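Local coordinates for putative membrane anchored protein (Corynebacterium diphtheriae, PDB 3LSO), which is of unknown function but is probably held in the cell membrane by a transmembrane helix, with its beta-sheet domains outside the cell, at residues K206-T212 with A248-F254; S259-R265 with D277-P283. All coordinates share one frame; numbering follows the deposited sequence.

Interaction 1. Residues K206-T212 with A248-F254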
# COMPACT_ATOMS: atom_id res chain seq x y z
N LYS B 206 26.62 -9.12 5.72
CA LYS B 206 27.83 -8.39 6.12
C LYS B 206 28.01 -7.00 5.49
O LYS B 206 29.11 -6.45 5.52
CB LYS B 206 29.08 -9.26 5.97
CG LYS B 206 29.18 -10.37 7.03
CD LYS B 206 30.51 -11.10 6.92
CE LYS B 206 30.52 -12.41 7.72
NZ LYS B 206 31.85 -13.08 7.62
N GLN B 207 26.94 -6.43 4.97
CA GLN B 207 26.95 -5.01 4.59
C GLN B 207 25.91 -4.19 5.40
O GLN B 207 24.97 -4.73 5.97
CB GLN B 207 26.78 -4.84 3.08
CG GLN B 207 25.31 -4.81 2.60
CD GLN B 207 25.15 -5.05 1.08
OE1 GLN B 207 26.14 -5.16 0.33
NE2 GLN B 207 23.89 -5.10 0.63
N ASP B 208 26.12 -2.88 5.46
CA ASP B 208 25.18 -1.99 6.13
C ASP B 208 23.92 -1.83 5.32
O ASP B 208 23.96 -1.71 4.10
CB ASP B 208 25.81 -0.63 6.36
CG ASP B 208 26.54 -0.54 7.68
OD1 ASP B 208 25.85 -0.57 8.73
OD2 ASP B 208 27.79 -0.44 7.66
N VAL B 209 22.79 -1.84 6.00
CA VAL B 209 21.50 -1.73 5.33
C VAL B 209 20.67 -0.68 6.02
O VAL B 209 20.26 -0.86 7.18
CB VAL B 209 20.74 -3.06 5.32
CG1 VAL B 209 19.35 -2.89 4.70
CG2 VAL B 209 21.55 -4.13 4.61
N GLN B 210 20.42 0.42 5.32
CA GLN B 210 19.65 1.52 5.88
C GLN B 210 18.16 1.20 5.84
O GLN B 210 17.64 0.74 4.84
CB GLN B 210 19.95 2.84 5.15
CG GLN B 210 19.41 4.07 5.89
CD GLN B 210 20.11 5.37 5.53
OE1 GLN B 210 21.33 5.39 5.28
NE2 GLN B 210 19.36 6.45 5.51
N ILE B 211 17.49 1.42 6.97
CA ILE B 211 16.06 1.21 7.07
C ILE B 211 15.44 2.47 7.62
O ILE B 211 15.94 3.04 8.59
CB ILE B 211 15.72 0.05 8.04
CG1 ILE B 211 16.33 -1.26 7.59
CG2 ILE B 211 14.22 -0.12 8.15
CD1 ILE B 211 15.96 -1.65 6.22
N THR B 212 14.33 2.90 7.02
CA THR B 212 13.69 4.16 7.37
C THR B 212 12.17 4.03 7.52
O THR B 212 11.49 3.53 6.63
CB THR B 212 14.08 5.23 6.33
OG1 THR B 212 15.42 5.63 6.58
CG2 THR B 212 13.17 6.44 6.39
N ALA B 248 12.42 8.10 10.98
CA ALA B 248 13.30 7.47 11.95
C ALA B 248 14.12 6.46 11.18
O ALA B 248 13.59 5.80 10.30
CB ALA B 248 12.51 6.78 13.04
N SER B 249 15.40 6.36 11.49
CA SER B 249 16.28 5.51 10.70
C SER B 249 17.19 4.65 11.53
O SER B 249 17.67 5.07 12.58
CB SER B 249 17.14 6.34 9.76
OG SER B 249 16.34 6.98 8.80
N THR B 250 17.43 3.45 11.03
CA THR B 250 18.46 2.59 11.57
C THR B 250 19.23 1.94 10.45
O THR B 250 18.79 1.94 9.30
CB THR B 250 17.88 1.56 12.57
OG1 THR B 250 18.95 1.00 13.33
CG2 THR B 250 17.12 0.48 11.88
N SER B 251 20.39 1.41 10.78
CA SER B 251 21.24 0.73 9.83
C SER B 251 21.42 -0.62 10.47
O SER B 251 21.60 -0.70 11.69
CB SER B 251 22.58 1.47 9.72
OG SER B 251 23.44 0.90 8.75
N ILE B 252 21.36 -1.68 9.67
CA ILE B 252 21.54 -3.04 10.22
C ILE B 252 22.43 -3.94 9.36
O ILE B 252 22.51 -3.78 8.15
CB ILE B 252 20.21 -3.73 10.45
CG1 ILE B 252 19.39 -3.76 9.17
CG2 ILE B 252 19.41 -3.02 11.54
CD1 ILE B 252 18.01 -4.29 9.43
N ILE B 253 23.10 -4.90 9.99
CA ILE B 253 23.97 -5.80 9.25
C ILE B 253 23.43 -7.22 9.37
O ILE B 253 23.32 -7.73 10.47
CB ILE B 253 25.43 -5.73 9.78
CG1 ILE B 253 25.98 -4.30 9.64
CG2 ILE B 253 26.30 -6.73 9.07
CD1 ILE B 253 27.24 -3.98 10.46
N PHE B 254 23.08 -7.86 8.26
CA PHE B 254 22.56 -9.21 8.37
C PHE B 254 23.66 -10.25 8.51
O PHE B 254 24.78 -10.07 8.03
CB PHE B 254 21.68 -9.54 7.18
CG PHE B 254 20.41 -8.74 7.13
CD1 PHE B 254 20.28 -7.68 6.25
CD2 PHE B 254 19.35 -9.05 7.97
CE1 PHE B 254 19.11 -6.94 6.19
CE2 PHE B 254 18.17 -8.30 7.92
CZ PHE B 254 18.05 -7.25 7.03

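Interaction 2. Residues S259-R265 with D277-P283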
# COMPACT_ATOMS: atom_id res chain seq x y z
N SER B 259 14.42 -14.33 3.48
CA SER B 259 13.43 -13.26 3.51
C SER B 259 13.41 -12.76 4.93
O SER B 259 13.04 -13.48 5.84
CB SER B 259 12.04 -13.75 3.15
OG SER B 259 12.00 -14.08 1.78
N LYS B 260 13.84 -11.52 5.10
CA LYS B 260 13.85 -10.90 6.40
C LYS B 260 12.62 -10.02 6.56
O LYS B 260 12.25 -9.30 5.63
CB LYS B 260 15.14 -10.12 6.57
CG LYS B 260 16.37 -10.98 6.25
CD LYS B 260 16.78 -11.83 7.44
CE LYS B 260 17.89 -12.77 7.08
NZ LYS B 260 18.08 -13.81 8.14
N THR B 261 11.97 -10.10 7.71
CA THR B 261 10.76 -9.33 7.99
C THR B 261 11.13 -8.15 8.86
O THR B 261 11.60 -8.31 9.98
CB THR B 261 9.73 -10.18 8.72
OG1 THR B 261 9.26 -11.22 7.85
CG2 THR B 261 8.56 -9.37 9.06
N ILE B 262 10.95 -6.96 8.32
CA ILE B 262 11.23 -5.75 9.06
C ILE B 262 9.91 -5.20 9.55
O ILE B 262 8.93 -5.10 8.79
CB ILE B 262 11.95 -4.71 8.19
CG1 ILE B 262 13.12 -5.34 7.43
CG2 ILE B 262 12.43 -3.53 9.03
CD1 ILE B 262 14.17 -6.02 8.32
N THR B 263 9.89 -4.85 10.83
CA THR B 263 8.71 -4.27 11.44
C THR B 263 9.11 -2.97 12.11
O THR B 263 10.18 -2.90 12.74
CB THR B 263 8.06 -5.24 12.43
OG1 THR B 263 7.80 -6.48 11.75
CG2 THR B 263 6.74 -4.67 12.94
N ALA B 264 8.28 -1.94 11.92
CA ALA B 264 8.47 -0.64 12.56
C ALA B 264 7.27 -0.39 13.44
O ALA B 264 6.12 -0.62 13.02
CB ALA B 264 8.60 0.46 11.53
N ARG B 265 7.54 0.08 14.66
CA ARG B 265 6.51 0.28 15.67
C ARG B 265 6.70 1.63 16.33
O ARG B 265 7.79 1.94 16.80
CB ARG B 265 6.58 -0.83 16.72
CG ARG B 265 5.81 -0.52 17.98
CD ARG B 265 5.59 -1.73 18.85
NE ARG B 265 4.63 -2.63 18.24
CZ ARG B 265 4.36 -3.85 18.70
NH1 ARG B 265 4.97 -4.30 19.79
NH2 ARG B 265 3.48 -4.62 18.07
N ASP B 277 1.45 -1.23 13.41
CA ASP B 277 2.83 -1.44 12.98
C ASP B 277 2.91 -1.48 11.46
O ASP B 277 2.00 -1.95 10.78
CB ASP B 277 3.37 -2.77 13.52
CG ASP B 277 3.40 -2.85 15.07
OD1 ASP B 277 3.77 -1.85 15.75
OD2 ASP B 277 3.09 -3.95 15.59
N GLY B 278 4.03 -0.99 10.92
CA GLY B 278 4.33 -1.20 9.50
C GLY B 278 5.29 -2.36 9.30
O GLY B 278 6.24 -2.50 10.05
N GLU B 279 5.03 -3.21 8.29
CA GLU B 279 5.94 -4.31 7.96
C GLU B 279 6.34 -4.29 6.53
O GLU B 279 5.55 -3.94 5.67
CB GLU B 279 5.33 -5.69 8.29
CG GLU B 279 5.82 -6.24 9.62
CD GLU B 279 5.43 -7.69 9.92
OE1 GLU B 279 5.05 -8.49 9.03
OE2 GLU B 279 5.53 -8.03 11.12
N THR B 280 7.57 -4.71 6.26
CA THR B 280 7.99 -5.04 4.89
C THR B 280 8.91 -6.29 4.90
O THR B 280 9.34 -6.75 5.97
CB THR B 280 8.60 -3.80 4.16
OG1 THR B 280 8.46 -3.94 2.75
CG2 THR B 280 10.06 -3.63 4.50
N ILE B 281 9.20 -6.85 3.73
CA ILE B 281 10.05 -8.01 3.66
C ILE B 281 11.22 -7.71 2.77
O ILE B 281 11.01 -7.27 1.64
CB ILE B 281 9.28 -9.21 3.10
CG1 ILE B 281 8.22 -9.65 4.11
CG2 ILE B 281 10.24 -10.37 2.78
CD1 ILE B 281 7.45 -10.89 3.71
N ILE B 282 12.44 -7.96 3.24
CA ILE B 282 13.63 -7.78 2.42
C ILE B 282 14.29 -9.11 2.13
O ILE B 282 14.68 -9.81 3.05
CB ILE B 282 14.72 -7.01 3.13
CG1 ILE B 282 14.25 -5.62 3.52
CG2 ILE B 282 15.93 -6.85 2.20
CD1 ILE B 282 15.28 -4.91 4.43
N PRO B 283 14.47 -9.43 0.85
CA PRO B 283 15.19 -10.63 0.56
C PRO B 283 16.66 -10.36 0.74
O PRO B 283 17.20 -9.44 0.11
CB PRO B 283 14.90 -10.87 -0.92
CG PRO B 283 13.91 -9.84 -1.31
CD PRO B 283 14.10 -8.73 -0.38

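Interaction 1. Residues K206-T212 with A248-F254
With chi1 at -176°, the hydroxyl of Ser251 swings to the far side of its CA-CB bond from the backbone N, which brings it to Asp208 on the neighbouring strand, while Ile252 has CG1 between its backbone N and carbonyl carbon (chi1 56°), lying against CB of Val209. The hydroxyl bond runs diagonally, because Asp208 lies two residues before Gln210, the residue paired with Ser251. Ser251 OG donates to Asp208 OD1 over 2.8 Å and comes from above the carboxylate plane, 36° out of it. On the same face two hydroxyls are joined directly across the strands: Thr212 OG1 and Ser249 OG are 2.8 Å apart, and either could be the donor.

The other face is greasy. From Ile252, CD1 continues to Ile211 CG1 at 3.9 Å, the two side chains crossing at a slant. CG2 of Val209 meets the Phe254 ring obliquely, 4.0 Å from CE1.

Between these faces runs the antiparallel backbone ladder. Ile211 N reaches Thr250 O at 2.7 Å, and Thr250 N returns to Ile211 O at 2.9 Å. One hydrogen-bonded pair further along, Ile252 N gives to Val209 O at 2.8 Å, but the reverse bond from Val209 N is bent and weak. A nearly straight bond from Lys206 N to Phe254 O, 3.1 Å long, ties the residues at this end of the contact.

The apolar face turns inward to Phe229 and Val231 of strand 226-231 and to Ile262 and Ile282. Two mainly antiparallel sheets laid face to face in this way, with 208-214 between 196-198 and 247-253, make a beta-sandwich consistent with an immunoglobulin-like domain.

Interaction 2. Residues S259-R265 with D277-P283
The guanidinium of Arg265 and the carboxylate of Asp277 meet at their edges, their planes 33° apart. Arg265 grips side-on: NE bonds Asp277 OD1 at 2.7 Å, close to the guanidinium plane, and NH2 bonds the syn lone pair of Asp277 OD2 at 2.6 Å. A bend at chi3 (-71°) turns the end of the arginine back to the aspartate, and two bonds to two oxygens fix how the groups face each other. NH1 has another partner, the carbonyl of Pro462.

The carboxylate of Glu279 is met differently. Thr263 OG1 donates to Glu279 OE2 over 2.8 Å from above the carboxylate plane, and His233 NE2 holds the same oxygen. The methyl CG2 of Thr261 rests 3.6 Å from Glu279 OE1.

Beneath these polar groups the backbones form a regular antiparallel ladder, with paired bonds at Lys260 and Ile282, Ile262 and Thr280, and Ala264 and Gly278. On the face of Ile262, its CG1 packs 3.7 Å from Ile282 CD1.

This hairpin lies inside a five-stranded sheet: 258-267 is flanked on its other edge by 226-231, which bonds the backbones of Thr263 and Arg265, and 278-285 is joined by the short parallel strand 203-204. Ile262, Ala264 and Ile282 pack on strand 208-214 of the facing sheet.

From the N terminus, the chain enters strand 208-214 and runs through 226-231 and 234-241 before strand 247-253 comes back to it, so interaction 1 closes a loop of 35 residues. Strand 258-267 follows after a short turn, and interaction 2 then closes a hairpin across only 11 residues. The two contacts are in series, neither nested nor crossing, yet they belong to opposing sheets of one sandwich, the centres of the two contacts about 12 Å apart. Ile211 of interaction 1 packs between the sheets on Ile262 and Ile282, and Phe254, on the way to strand 258-267, lies against Lys260 where the chain passes from one sheet to the other.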